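Local coordinates for spore germination protein B3 (Bacillus subtilis subsp. subtilis, PDB 3N54) that takes part in the response of spores to the germinant mixture of L-asparagine, glucose, fructose and potassium ions, as a membrane lipoprotein of the GerABKC family, at residues K282-D287 with I338-I343; Q290-L295 with E327-T332. All coordinates share one frame; numbering follows the deposited sequence.

Contact 1 of 2, residues K282-D287 with I338-I343; sequences KKLERD and ISFKII
Helix segment 282-287 and strand segment 338-342 run roughly antiparallel, their axes 143° apart and 9.0 Å at closest approach, and Leu284, Glu285, Ile338 and Phe340 meet between them. The contact is apolar, and no hydrogen bond crosses it. The CD1 tip of Ile338 lies against the helix backbone, 3.7 Å from Glu285 N. Ile338 CD1 also touches Glu285 CB at 3.9 Å. With CG1 opposite the carbonyl carbon (chi1 -53°) and an extended chain beyond it, Ile338 reaches the helix with CD1. Leu284 CD2 sits between two strand residues. Leu284 CD2 is 3.9 Å from Ile338 CD1 and 3.8 Å from Phe340 CZ. It meets the Phe340 ring in plane, at the CE1-CZ edge. This is helix-on-sheet packing: helix 271-299 lies on the mixed sheet in which 333-342 is an outermost strand, paired in parallel with 245-258. The Phe340 ring also meets Phe227 and Trp206, and Leu284 touches Trp206 and Val207 of helix 198-208. One turn earlier on the helix, Glu281 accepts a hydrogen bond from Phe340 N. On another side of the helix, Lys283 NZ forms a salt bridge with Asp287 OD2 at 2.8 Å, and OD2 receives it on its syn lone pair.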
loop_
_atom_site.group_PDB
_atom_site.type_symbol
_atom_site.label_atom_id
_atom_site.label_comp_id
_atom_site.label_asym_id
_atom_site.label_seq_id
_atom_site.Cartn_x
_atom_site.Cartn_y
_atom_site.Cartn_z
ATOM N N LYS A 282 -22.636 4.010 -15.081
ATOM C CA LYS A 282 -23.075 4.956 -14.054
ATOM C C LYS A 282 -22.611 4.543 -12.661
ATOM O O LYS A 282 -22.261 5.395 -11.848
ATOM C CB LYS A 282 -24.599 5.123 -14.071
ATOM C CG LYS A 282 -25.127 5.996 -15.207
ATOM C CD LYS A 282 -26.646 6.165 -15.115
ATOM C CE LYS A 282 -27.138 7.307 -15.986
ATOM N NZ LYS A 282 -28.597 7.560 -15.818
ATOM N N LYS A 283 -22.607 3.240 -12.388
ATOM C CA LYS A 283 -22.154 2.738 -11.093
ATOM C C LYS A 283 -20.672 3.047 -10.875
ATOM O O LYS A 283 -20.291 3.550 -9.823
ATOM C CB LYS A 283 -22.415 1.233 -10.947
ATOM C CG LYS A 283 -21.830 0.647 -9.666
ATOM C CD LYS A 283 -22.378 -0.728 -9.355
ATOM C CE LYS A 283 -21.615 -1.370 -8.196
ATOM N NZ LYS A 283 -21.491 -0.481 -7.003
ATOM N N LEU A 284 -19.841 2.757 -11.869
ATOM C CA LEU A 284 -18.413 3.046 -11.755
ATOM C C LEU A 284 -18.209 4.533 -11.477
ATOM O O LEU A 284 -17.393 4.912 -10.631
ATOM C CB LEU A 284 -17.658 2.632 -13.026
ATOM C CG LEU A 284 -16.131 2.747 -13.000
ATOM C CD1 LEU A 284 -15.536 1.849 -11.930
ATOM C CD2 LEU A 284 -15.526 2.402 -14.359
ATOM N N GLU A 285 -18.965 5.367 -12.182
ATOM C CA GLU A 285 -18.851 6.810 -12.036
ATOM C C GLU A 285 -19.179 7.278 -10.624
ATOM O O GLU A 285 -18.416 8.035 -10.030
ATOM C CB GLU A 285 -19.755 7.541 -13.031
ATOM C CG GLU A 285 -19.600 9.049 -12.953
ATOM C CD GLU A 285 -20.162 9.768 -14.156
ATOM O OE1 GLU A 285 -21.206 9.340 -14.687
ATOM O OE2 GLU A 285 -19.562 10.779 -14.558
ATOM N N ARG A 286 -20.308 6.839 -10.082
ATOM C CA ARG A 286 -20.678 7.286 -8.740
ATOM C C ARG A 286 -19.732 6.693 -7.689
ATOM O O ARG A 286 -19.429 7.344 -6.696
ATOM C CB ARG A 286 -22.158 7.006 -8.422
ATOM C CG ARG A 286 -22.523 5.592 -8.023
ATOM C CD ARG A 286 -24.050 5.501 -7.733
ATOM N NE ARG A 286 -24.809 5.242 -8.947
ATOM C CZ ARG A 286 -25.254 4.048 -9.345
ATOM N NH1 ARG A 286 -25.058 2.947 -8.624
ATOM N NH2 ARG A 286 -25.919 3.959 -10.489
ATOM N N ASP A 287 -19.253 5.476 -7.917
ATOM C CA ASP A 287 -18.312 4.860 -6.989
ATOM C C ASP A 287 -16.978 5.609 -6.984
ATOM O O ASP A 287 -16.412 5.833 -5.916
ATOM C CB ASP A 287 -18.120 3.369 -7.300
ATOM C CG ASP A 287 -19.366 2.541 -6.988
ATOM O OD1 ASP A 287 -20.275 3.054 -6.304
ATOM O OD2 ASP A 287 -19.440 1.375 -7.422
ATOM N N ILE A 338 -17.270 7.253 -19.360
ATOM C CA ILE A 338 -17.128 5.819 -19.181
ATOM C C ILE A 338 -17.954 5.077 -20.220
ATOM O O ILE A 338 -19.147 5.331 -20.365
ATOM C CB ILE A 338 -17.544 5.408 -17.756
ATOM C CG1 ILE A 338 -16.780 6.252 -16.729
ATOM C CG2 ILE A 338 -17.291 3.936 -17.536
ATOM C CD1 ILE A 338 -17.063 5.891 -15.294
ATOM N N SER A 339 -17.310 4.162 -20.938
ATOM C CA SER A 339 -17.961 3.393 -21.986
ATOM C C SER A 339 -17.666 1.909 -21.823
ATOM O O SER A 339 -16.521 1.475 -21.939
ATOM C CB SER A 339 -17.494 3.879 -23.361
ATOM O OG SER A 339 -18.133 3.155 -24.400
ATOM N N PHE A 340 -18.710 1.138 -21.545
ATOM C CA PHE A 340 -18.593 -0.301 -21.355
ATOM C C PHE A 340 -19.121 -1.000 -22.597
ATOM O O PHE A 340 -19.975 -0.462 -23.301
ATOM C CB PHE A 340 -19.391 -0.746 -20.122
ATOM C CG PHE A 340 -18.667 -0.565 -18.805
ATOM C CD1 PHE A 340 -17.841 0.531 -18.567
ATOM C CD2 PHE A 340 -18.864 -1.478 -17.779
ATOM C CE1 PHE A 340 -17.199 0.682 -17.347
ATOM C CE2 PHE A 340 -18.230 -1.325 -16.557
ATOM C CZ PHE A 340 -17.398 -0.244 -16.341
ATOM N N LYS A 341 -18.610 -2.198 -22.863
ATOM C CA LYS A 341 -19.037 -2.988 -24.014
ATOM C C LYS A 341 -19.108 -4.467 -23.661
ATOM O O LYS A 341 -18.087 -5.077 -23.337
ATOM C CB LYS A 341 -18.077 -2.776 -25.191
ATOM C CG LYS A 341 -18.184 -1.397 -25.854
ATOM C CD LYS A 341 -17.009 -1.105 -26.789
ATOM C CE LYS A 341 -15.734 -0.754 -26.009
ATOM N NZ LYS A 341 -14.577 -0.463 -26.905
ATOM N N ILE A 342 -20.310 -5.037 -23.707
ATOM C CA ILE A 342 -20.478 -6.469 -23.475
ATOM C C ILE A 342 -20.123 -7.198 -24.772
ATOM O O ILE A 342 -20.455 -6.731 -25.861
ATOM C CB ILE A 342 -21.914 -6.854 -23.027
ATOM C CG1 ILE A 342 -22.222 -6.338 -21.619
ATOM C CG2 ILE A 342 -22.092 -8.361 -23.002
ATOM C CD1 ILE A 342 -22.545 -4.880 -21.545
ATOM N N ILE A 343 -19.435 -8.329 -24.647
ATOM C CA ILE A 343 -19.038 -9.139 -25.799
ATOM C C ILE A 343 -19.456 -10.600 -25.581
ATOM O O ILE A 343 -18.822 -11.526 -26.093
ATOM C CB ILE A 343 -17.512 -9.012 -26.066
ATOM C CG1 ILE A 343 -16.686 -9.555 -24.892
ATOM C CG2 ILE A 343 -17.144 -7.558 -26.328
ATOM C CD1 ILE A 343 -15.185 -9.391 -25.067
#

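Contact 2 of 2, residues Q290-L295 with E327-T332; sequences QVMDKL and EIFSET. With SO4 (sulfate ion), chain B.
Phe329 carries the whole contact from segment 327-332, touching Met292 and Leu295 of segment 290-295. Before it, the carbonyl oxygen of Ile328 accepts a hydrogen bond from Thr332 OG1, with Ile328 O and Thr332 OG1 2.6 Å apart. The donor lies above the carbonyl plane, 41° out of it. Chi1 of 173° swings the Phe329 ring out from its own helix, with CE2 and CZ toward 290-295. Met292 SD comes to 3.8 Å from Phe329 CZ. Met292 SD is 5.0 Å from the centroid of the Phe329 ring and 71° off the normal, an oblique Met-aromatic contact. Bends at chi2 and chi3 curl the Met292 chain, and the Met292 and Phe329 side chains cross at about a right angle. Leu295 is met through its CB, 3.9 Å from Phe329 CE2. Leu295 O lies in the ring plane at the same edge, also 3.9 Å from Phe329 CE2. Ser330 OG is hydrogen-bonded to Gln296 O and Asp326 O, and Gln296 NE2 donates to the carbonyls of Phe329 and Thr332. Away from this interface, Lys294 NZ donates to a sulfate, probably from the crystallisation liquor. Helix 198-208 covers Met292 and Leu295 through Leu204. Phe334 of strand 333-342 touches both Met292 and Phe329, where the two helices meet the strand.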
loop_
_atom_site.group_PDB
_atom_site.type_symbol
_atom_site.label_atom_id
_atom_site.label_comp_id
_atom_site.label_asym_id
_atom_site.label_seq_id
_atom_site.Cartn_x
_atom_site.Cartn_y
_atom_site.Cartn_z
ATOM N N GLN A 290 -17.136 8.950 -5.038
ATOM C CA GLN A 290 -17.038 8.763 -3.596
ATOM C C GLN A 290 -15.564 8.617 -3.178
ATOM O O GLN A 290 -15.124 9.261 -2.224
ATOM C CB GLN A 290 -17.868 7.544 -3.174
ATOM C CG GLN A 290 -17.866 7.190 -1.674
ATOM C CD GLN A 290 -18.298 8.319 -0.770
ATOM O OE1 GLN A 290 -17.531 9.265 -0.533
ATOM N NE2 GLN A 290 -19.514 8.214 -0.212
ATOM N N VAL A 291 -14.810 7.798 -3.909
ATOM C CA VAL A 291 -13.399 7.560 -3.596
ATOM C C VAL A 291 -12.584 8.841 -3.777
ATOM O O VAL A 291 -11.779 9.194 -2.915
ATOM C CB VAL A 291 -12.789 6.433 -4.463
ATOM C CG1 VAL A 291 -11.300 6.268 -4.156
ATOM C CG2 VAL A 291 -13.529 5.121 -4.237
ATOM N N MET A 292 -12.817 9.544 -4.883
ATOM C CA MET A 292 -12.100 10.787 -5.164
ATOM C C MET A 292 -12.405 11.847 -4.104
ATOM O O MET A 292 -11.555 12.655 -3.763
ATOM C CB MET A 292 -12.457 11.311 -6.559
ATOM C CG MET A 292 -11.409 12.229 -7.176
ATOM S SD MET A 292 -9.772 11.475 -7.348
ATOM C CE MET A 292 -10.184 9.838 -7.932
ATOM N N ASP A 293 -13.622 11.832 -3.582
ATOM C CA ASP A 293 -14.010 12.758 -2.527
ATOM C C ASP A 293 -13.221 12.481 -1.239
ATOM O O ASP A 293 -12.797 13.409 -0.555
ATOM C CB ASP A 293 -15.512 12.655 -2.263
ATOM C CG ASP A 293 -16.033 13.809 -1.452
ATOM O OD1 ASP A 293 -16.138 14.921 -2.002
ATOM O OD2 ASP A 293 -16.361 13.603 -0.271
ATOM N N LYS A 294 -13.032 11.202 -0.916
ATOM C CA LYS A 294 -12.204 10.812 0.226
ATOM C C LYS A 294 -10.739 11.220 0.012
ATOM O O LYS A 294 -10.094 11.715 0.927
ATOM C CB LYS A 294 -12.290 9.305 0.482
ATOM C CG LYS A 294 -13.659 8.830 0.947
ATOM C CD LYS A 294 -13.801 7.313 0.869
ATOM C CE LYS A 294 -12.982 6.578 1.921
ATOM N NZ LYS A 294 -13.495 6.790 3.299
ATOM N N LEU A 295 -10.223 11.023 -1.196
ATOM C CA LEU A 295 -8.834 11.387 -1.491
ATOM C C LEU A 295 -8.640 12.898 -1.409
ATOM O O LEU A 295 -7.661 13.379 -0.837
ATOM C CB LEU A 295 -8.406 10.876 -2.871
ATOM C CG LEU A 295 -8.278 9.357 -3.037
ATOM C CD1 LEU A 295 -7.866 9.015 -4.458
ATOM C CD2 LEU A 295 -7.286 8.771 -2.038
ATOM N N GLU A 327 -2.818 20.465 -2.408
ATOM C CA GLU A 327 -3.754 21.587 -2.285
ATOM C C GLU A 327 -4.536 21.751 -3.583
ATOM O O GLU A 327 -5.757 21.868 -3.569
ATOM C CB GLU A 327 -3.007 22.882 -1.952
ATOM C CG GLU A 327 -3.910 24.111 -1.748
ATOM C CD GLU A 327 -3.138 25.426 -1.605
ATOM O OE1 GLU A 327 -3.795 26.489 -1.553
ATOM O OE2 GLU A 327 -1.882 25.404 -1.547
ATOM N N ILE A 328 -3.822 21.745 -4.702
ATOM C CA ILE A 328 -4.437 21.868 -6.023
ATOM C C ILE A 328 -5.304 20.653 -6.340
ATOM O O ILE A 328 -6.387 20.784 -6.917
ATOM C CB ILE A 328 -3.365 22.035 -7.129
ATOM C CG1 ILE A 328 -2.644 23.380 -6.986
ATOM C CG2 ILE A 328 -3.985 21.925 -8.514
ATOM C CD1 ILE A 328 -3.532 24.597 -7.218
ATOM N N PHE A 329 -4.817 19.471 -5.968
ATOM C CA PHE A 329 -5.559 18.227 -6.179
ATOM C C PHE A 329 -6.929 18.279 -5.498
ATOM O O PHE A 329 -7.928 17.867 -6.079
ATOM C CB PHE A 329 -4.751 17.026 -5.667
ATOM C CG PHE A 329 -5.511 15.728 -5.683
ATOM C CD1 PHE A 329 -5.843 15.120 -6.882
ATOM C CD2 PHE A 329 -5.881 15.111 -4.500
ATOM C CE1 PHE A 329 -6.535 13.922 -6.900
ATOM C CE2 PHE A 329 -6.570 13.910 -4.509
ATOM C CZ PHE A 329 -6.898 13.317 -5.708
ATOM N N SER A 330 -6.961 18.789 -4.271
ATOM C CA SER A 330 -8.204 18.926 -3.514
ATOM C C SER A 330 -9.229 19.834 -4.205
ATOM O O SER A 330 -10.432 19.613 -4.084
ATOM C CB SER A 330 -7.917 19.463 -2.113
ATOM O OG SER A 330 -7.213 18.507 -1.346
ATOM N N GLU A 331 -8.740 20.844 -4.923
ATOM C CA GLU A 331 -9.587 21.799 -5.637
ATOM C C GLU A 331 -9.886 21.365 -7.068
ATOM O O GLU A 331 -10.638 22.038 -7.773
ATOM C CB GLU A 331 -8.897 23.161 -5.695
ATOM C CG GLU A 331 -8.522 23.755 -4.340
ATOM C CD GLU A 331 -7.539 24.921 -4.455
ATOM O OE1 GLU A 331 -7.070 25.406 -3.400
ATOM O OE2 GLU A 331 -7.228 25.347 -5.595
ATOM N N THR A 332 -9.298 20.259 -7.505
ATOM C CA THR A 332 -9.436 19.816 -8.887
ATOM C C THR A 332 -10.811 19.207 -9.165
ATOM O O THR A 332 -11.407 18.579 -8.293
ATOM C CB THR A 332 -8.326 18.796 -9.237
ATOM O OG1 THR A 332 -7.043 19.401 -9.025
ATOM C CG2 THR A 332 -8.433 18.340 -10.678
HETATM S S SO4 B . -16.522 6.333 5.088
HETATM O O1 SO4 B . -15.744 7.263 5.896
HETATM O O2 SO4 B . -16.390 4.993 5.650
HETATM O O3 SO4 B . -16.042 6.326 3.711
HETATM O O4 SO4 B . -17.920 6.746 5.088
#

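Both contacts use helix 271-299, at successive places along its length, and their centres lie 21 Å apart. Contact 1 sets the helix on strand 333-342. Contact 2 joins it to helix 325-331, which leads into that strand, so contact 2 is nested within the chain loop closed by contact 1. Contact 2 is buried in all its touching residues. Contact 1 is partly buried, with Leu284 and Phe340 inside and Glu285 and Ile338 partly exposed. Neither has a hydrogen bond between its segments. Contact 1 is made mostly by methyl groups; contact 2 uses a sulfur, a CB and a backbone carbonyl round one ring. In each a leucine meets a phenylalanine edge, and helix 198-208 packs beside both.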